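CEP104 (Gallus gallus, PDB 5JO8) is a centriolar protein whose TOG domain, the part in this structure, probably binds microtubules or tubulin. Local coordinates at residues 36-50 against 82-94. Sequence-based numbering, arbitrary orientation.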
loop_
_atom_site.group_PDB
_atom_site.type_symbol
_atom_site.label_atom_id
_atom_site.label_comp_id
_atom_site.label_asym_id
_atom_site.label_seq_id
_atom_site.Cartn_x
_atom_site.Cartn_y
_atom_site.Cartn_z
ATOM N N PRO A 36 -23.921 4.629 4.387
ATOM C CA PRO A 36 -23.255 5.807 4.955
ATOM C C PRO A 36 -22.784 6.784 3.882
ATOM O O PRO A 36 -22.889 7.991 4.081
ATOM C CB PRO A 36 -22.052 5.206 5.691
ATOM C CG PRO A 36 -22.459 3.813 5.992
ATOM C CD PRO A 36 -23.258 3.381 4.812
ATOM N N ALA A 37 -22.282 6.258 2.764
ATOM C CA ALA A 37 -21.873 7.080 1.633
ATOM C C ALA A 37 -23.063 7.807 1.005
ATOM O O ALA A 37 -22.947 8.960 0.617
ATOM C CB ALA A 37 -21.151 6.241 0.587
ATOM N N ILE A 38 -24.200 7.118 0.909
ATOM C CA ILE A 38 -25.425 7.715 0.375
ATOM C C ILE A 38 -25.894 8.840 1.293
ATOM O O ILE A 38 -26.292 9.912 0.826
ATOM C CB ILE A 38 -26.514 6.656 0.165
ATOM C CG1 ILE A 38 -26.150 5.751 -1.011
ATOM C CG2 ILE A 38 -27.867 7.311 -0.084
ATOM C CD1 ILE A 38 -26.897 4.428 -1.013
ATOM N N GLU A 39 -25.793 8.603 2.599
ATOM C CA GLU A 39 -26.164 9.604 3.594
ATOM C C GLU A 39 -25.347 10.881 3.455
ATOM O O GLU A 39 -25.839 11.977 3.713
ATOM C CB GLU A 39 -25.990 9.039 5.000
ATOM C CG GLU A 39 -27.280 8.972 5.782
ATOM C CD GLU A 39 -27.147 8.202 7.075
ATOM O OE1 GLU A 39 -26.182 7.422 7.214
ATOM O OE2 GLU A 39 -28.013 8.376 7.957
ATOM N N VAL A 40 -24.096 10.733 3.034
ATOM C CA VAL A 40 -23.185 11.862 2.935
ATOM C C VAL A 40 -23.261 12.537 1.570
ATOM O O VAL A 40 -23.285 13.767 1.479
ATOM C CB VAL A 40 -21.732 11.414 3.237
ATOM C CG1 VAL A 40 -20.743 12.528 2.934
ATOM C CG2 VAL A 40 -21.609 10.961 4.676
ATOM N N PHE A 41 -23.280 11.732 0.508
ATOM C CA PHE A 41 -23.160 12.277 -0.844
ATOM C C PHE A 41 -24.431 12.273 -1.684
ATOM O O PHE A 41 -24.474 12.896 -2.741
ATOM C CB PHE A 41 -22.076 11.524 -1.612
ATOM C CG PHE A 41 -20.724 11.642 -0.999
ATOM C CD1 PHE A 41 -20.111 12.878 -0.874
ATOM C CD2 PHE A 41 -20.055 10.514 -0.554
ATOM C CE1 PHE A 41 -18.851 12.988 -0.311
ATOM C CE2 PHE A 41 -18.802 10.623 0.012
ATOM C CZ PHE A 41 -18.201 11.852 0.138
ATOM N N GLY A 42 -25.445 11.546 -1.238
ATOM C CA GLY A 42 -26.650 11.395 -2.027
ATOM C C GLY A 42 -26.591 10.185 -2.931
ATOM O O GLY A 42 -25.507 9.728 -3.322
ATOM N N GLU A 43 -27.758 9.655 -3.270
ATOM C CA GLU A 43 -27.819 8.431 -4.048
ATOM C C GLU A 43 -27.338 8.620 -5.486
ATOM O O GLU A 43 -26.755 7.701 -6.071
ATOM C CB GLU A 43 -29.225 7.819 -4.010
ATOM C CG GLU A 43 -29.334 6.507 -4.768
ATOM C CD GLU A 43 -30.634 5.779 -4.513
ATOM O OE1 GLU A 43 -31.377 6.185 -3.596
ATOM O OE2 GLU A 43 -30.904 4.795 -5.235
ATOM N N ALA A 44 -27.555 9.807 -6.053
ATOM C CA ALA A 44 -27.164 10.066 -7.439
ATOM C C ALA A 44 -25.655 9.906 -7.636
ATOM O O ALA A 44 -25.206 9.225 -8.566
ATOM C CB ALA A 44 -27.618 11.457 -7.880
ATOM N N LEU A 45 -24.877 10.518 -6.747
ATOM C CA LEU A 45 -23.428 10.412 -6.821
ATOM C C LEU A 45 -22.985 8.965 -6.642
ATOM O O LEU A 45 -22.140 8.478 -7.394
ATOM C CB LEU A 45 -22.749 11.315 -5.785
ATOM C CG LEU A 45 -21.217 11.381 -5.832
ATOM C CD1 LEU A 45 -20.738 12.747 -5.351
ATOM C CD2 LEU A 45 -20.585 10.266 -4.988
ATOM N N VAL A 46 -23.521 8.292 -5.628
ATOM C CA VAL A 46 -23.115 6.913 -5.358
ATOM C C VAL A 46 -23.485 5.996 -6.520
ATOM O O VAL A 46 -22.708 5.118 -6.907
ATOM C CB VAL A 46 -23.662 6.415 -4.002
ATOM C CG1 VAL A 46 -23.386 4.930 -3.813
ATOM C CG2 VAL A 46 -23.051 7.214 -2.867
ATOM N N SER A 47 -24.665 6.212 -7.098
ATOM C CA SER A 47 -25.055 5.460 -8.284
ATOM C C SER A 47 -24.036 5.651 -9.400
ATOM O O SER A 47 -23.722 4.704 -10.131
ATOM C CB SER A 47 -26.453 5.879 -8.755
ATOM O OG SER A 47 -27.423 5.551 -7.770
ATOM N N GLY A 48 -23.522 6.872 -9.540
ATOM C CA GLY A 48 -22.454 7.126 -10.495
ATOM C C GLY A 48 -21.205 6.312 -10.187
ATOM O O GLY A 48 -20.625 5.685 -11.074
ATOM N N ALA A 49 -20.791 6.309 -8.925
ATOM C CA ALA A 49 -19.611 5.542 -8.506
ATOM C C ALA A 49 -19.744 4.038 -8.777
ATOM O O ALA A 49 -18.748 3.349 -9.017
ATOM C CB ALA A 49 -19.308 5.792 -7.027
ATOM N N TYR A 50 -20.973 3.527 -8.730
ATOM C CA TYR A 50 -21.222 2.102 -8.947
ATOM C C TYR A 50 -21.571 1.785 -10.398
ATOM O O TYR A 50 -21.812 0.625 -10.736
ATOM C CB TYR A 50 -22.365 1.609 -8.053
ATOM C CG TYR A 50 -21.983 1.243 -6.631
ATOM C CD1 TYR A 50 -21.605 2.214 -5.718
ATOM C CD2 TYR A 50 -22.042 -0.072 -6.193
ATOM C CE1 TYR A 50 -21.272 1.883 -4.419
ATOM C CE2 TYR A 50 -21.706 -0.414 -4.899
ATOM C CZ TYR A 50 -21.320 0.567 -4.014
ATOM O OH TYR A 50 -20.985 0.246 -2.715
ATOM N N ASN A 82 -17.506 11.911 9.027
ATOM C CA ASN A 82 -18.403 11.041 8.274
ATOM C C ASN A 82 -18.160 11.174 6.775
ATOM O O ASN A 82 -18.224 10.193 6.034
ATOM C CB ASN A 82 -19.864 11.352 8.599
ATOM C CG ASN A 82 -20.221 11.012 10.021
ATOM O OD1 ASN A 82 -19.559 10.191 10.658
ATOM N ND2 ASN A 82 -21.275 11.638 10.530
ATOM N N MET A 83 -17.887 12.391 6.330
ATOM C CA MET A 83 -17.613 12.616 4.922
ATOM C C MET A 83 -16.314 11.940 4.498
ATOM O O MET A 83 -16.248 11.361 3.417
ATOM C CB MET A 83 -17.554 14.105 4.624
ATOM C CG MET A 83 -17.484 14.408 3.154
ATOM S SD MET A 83 -17.665 16.172 2.844
ATOM C CE MET A 83 -19.258 16.485 3.595
ATOM N N LEU A 84 -15.289 12.026 5.342
ATOM C CA LEU A 84 -14.029 11.346 5.065
ATOM C C LEU A 84 -14.278 9.853 4.975
ATOM O O LEU A 84 -13.775 9.191 4.067
ATOM C CB LEU A 84 -12.988 11.634 6.150
ATOM C CG LEU A 84 -11.647 10.892 6.021
ATOM C CD1 LEU A 84 -10.536 11.708 6.629
ATOM C CD2 LEU A 84 -11.667 9.491 6.644
ATOM N N ARG A 85 -15.007 9.299 5.937
ATOM C CA ARG A 85 -15.215 7.864 5.940
ATOM C C ARG A 85 -15.985 7.419 4.700
ATOM O O ARG A 85 -15.663 6.395 4.096
ATOM C CB ARG A 85 -15.932 7.430 7.221
ATOM C CG ARG A 85 -15.212 7.851 8.495
ATOM C CD ARG A 85 -13.918 7.086 8.695
ATOM N NE ARG A 85 -13.264 7.385 9.975
ATOM C CZ ARG A 85 -13.243 6.569 11.024
ATOM N NH1 ARG A 85 -13.843 5.387 10.967
ATOM N NH2 ARG A 85 -12.616 6.934 12.134
ATOM N N ALA A 86 -16.973 8.198 4.290
ATOM C CA ALA A 86 -17.742 7.863 3.103
ATOM C C ALA A 86 -16.875 7.962 1.842
ATOM O O ALA A 86 -17.002 7.148 0.923
ATOM C CB ALA A 86 -18.966 8.769 2.986
ATOM N N ALA A 87 -16.009 8.967 1.797
ATOM C CA ALA A 87 -15.118 9.134 0.648
ATOM C C ALA A 87 -14.143 7.963 0.546
ATOM O O ALA A 87 -13.898 7.458 -0.547
ATOM C CB ALA A 87 -14.362 10.459 0.747
ATOM N N ILE A 88 -13.609 7.530 1.687
ATOM C CA ILE A 88 -12.681 6.403 1.732
ATOM C C ILE A 88 -13.376 5.110 1.312
ATOM O O ILE A 88 -12.781 4.273 0.632
ATOM C CB ILE A 88 -11.954 6.304 3.102
ATOM C CG1 ILE A 88 -10.973 7.470 3.295
ATOM C CG2 ILE A 88 -11.260 4.958 3.289
ATOM C CD1 ILE A 88 -9.774 7.512 2.308
ATOM N N PHE A 89 -14.636 4.945 1.693
ATOM C CA PHE A 89 -15.437 3.816 1.234
ATOM C C PHE A 89 -15.442 3.756 -0.302
ATOM O O PHE A 89 -15.232 2.691 -0.902
ATOM C CB PHE A 89 -16.879 3.921 1.787
ATOM C CG PHE A 89 -17.811 2.863 1.260
ATOM C CD1 PHE A 89 -18.535 3.066 0.097
ATOM C CD2 PHE A 89 -17.953 1.651 1.925
ATOM C CE1 PHE A 89 -19.373 2.081 -0.403
ATOM C CE2 PHE A 89 -18.806 0.665 1.431
ATOM C CZ PHE A 89 -19.512 0.889 0.261
ATOM N N LEU A 90 -15.666 4.902 -0.941
ATOM C CA LEU A 90 -15.692 4.960 -2.401
ATOM C C LEU A 90 -14.293 4.781 -3.001
ATOM O O LEU A 90 -14.145 4.127 -4.029
ATOM C CB LEU A 90 -16.346 6.259 -2.888
ATOM C CG LEU A 90 -17.822 6.375 -2.488
ATOM C CD1 LEU A 90 -18.379 7.734 -2.911
ATOM C CD2 LEU A 90 -18.667 5.253 -3.090
ATOM N N VAL A 91 -13.277 5.347 -2.350
ATOM C CA VAL A 91 -11.886 5.171 -2.775
ATOM C C VAL A 91 -11.510 3.698 -2.776
ATOM O O VAL A 91 -10.881 3.213 -3.720
ATOM C CB VAL A 91 -10.922 5.970 -1.885
ATOM C CG1 VAL A 91 -9.469 5.557 -2.142
ATOM C CG2 VAL A 91 -11.078 7.451 -2.135
ATOM N N ARG A 92 -11.875 2.993 -1.714
ATOM C CA ARG A 92 -11.495 1.597 -1.542
ATOM C C ARG A 92 -12.038 0.752 -2.694
ATOM O O ARG A 92 -11.349 -0.131 -3.213
ATOM C CB ARG A 92 -12.022 1.091 -0.200
ATOM C CG ARG A 92 -11.570 -0.310 0.187
ATOM C CD ARG A 92 -12.198 -0.717 1.518
ATOM N NE ARG A 92 -11.611 -1.933 2.069
ATOM C CZ ARG A 92 -11.942 -2.443 3.250
ATOM N NH1 ARG A 92 -11.356 -3.553 3.680
ATOM N NH2 ARG A 92 -12.857 -1.843 4.002
ATOM N N ARG A 93 -13.270 1.042 -3.101
ATOM C CA ARG A 93 -13.879 0.375 -4.250
ATOM C C ARG A 93 -13.138 0.686 -5.542
ATOM O O ARG A 93 -12.851 -0.214 -6.341
ATOM C CB ARG A 93 -15.333 0.836 -4.426
ATOM C CG ARG A 93 -16.287 0.394 -3.340
ATOM C CD ARG A 93 -17.733 0.683 -3.766
ATOM N NE ARG A 93 -18.141 -0.147 -4.907
ATOM C CZ ARG A 93 -18.217 0.265 -6.171
ATOM N NH1 ARG A 93 -17.928 1.521 -6.499
ATOM N NH2 ARG A 93 -18.594 -0.585 -7.118
ATOM N N ALA A 94 -12.850 1.964 -5.755
ATOM C CA ALA A 94 -12.302 2.431 -7.027
ATOM C C ALA A 94 -10.827 2.070 -7.237
ATOM O O ALA A 94 -10.332 2.082 -8.371
ATOM C CB ALA A 94 -12.522 3.921 -7.177
HETATM O O HOH W 1 -17.159 0.775 -9.121
#
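Helix 36-41 crosses helix 82-94 at -121°, and Ala37 and Ala86 bring the two backbones closest, CA to CA 4.5 Å. After the turn at Gly42, helix 43-49 runs nearly parallel to helix 82-94 but farther off. This is helix-on-helix packing at the N-terminal end of the all-helical TOG domain. The small Ala86 lets the backbones come close: its CB is a knob among Pro36, Ala37, Val40 and Phe41. In return the Phe41 ring enters a hole formed by Met83, Ala86, Ala87 and Leu90. The Phe41 ring puts its edge to the backbone, with CE2 3.7 Å from Ala87 N, while Val64 of helix 54-69 also touches it. Val40 holds CG1 anti to its own N (chi1 171°), which carries this methyl to within 3.8 Å of Met83 CG. Leu90 spreads its two methyls, CD1 to Phe41 and Leu45, CD2 to Ala49. Farther along, the Arg93 guanidinium lies flat on one face of the Tyr50 ring in a cation-pi stack, planes 11° apart. Tyr50 OH meets the edge of the Phe89 ring and hydrogen-bonds Glu33. Replacing Tyr50 by an alanine would probably leave the guanidinium without its stacking face, freer to turn, and Glu33 without this hydroxyl. The Arg93 chain bends at chi3, and NH1 of Arg93 donates to Ala49 O at 3.2 Å, from above the carbonyl plane.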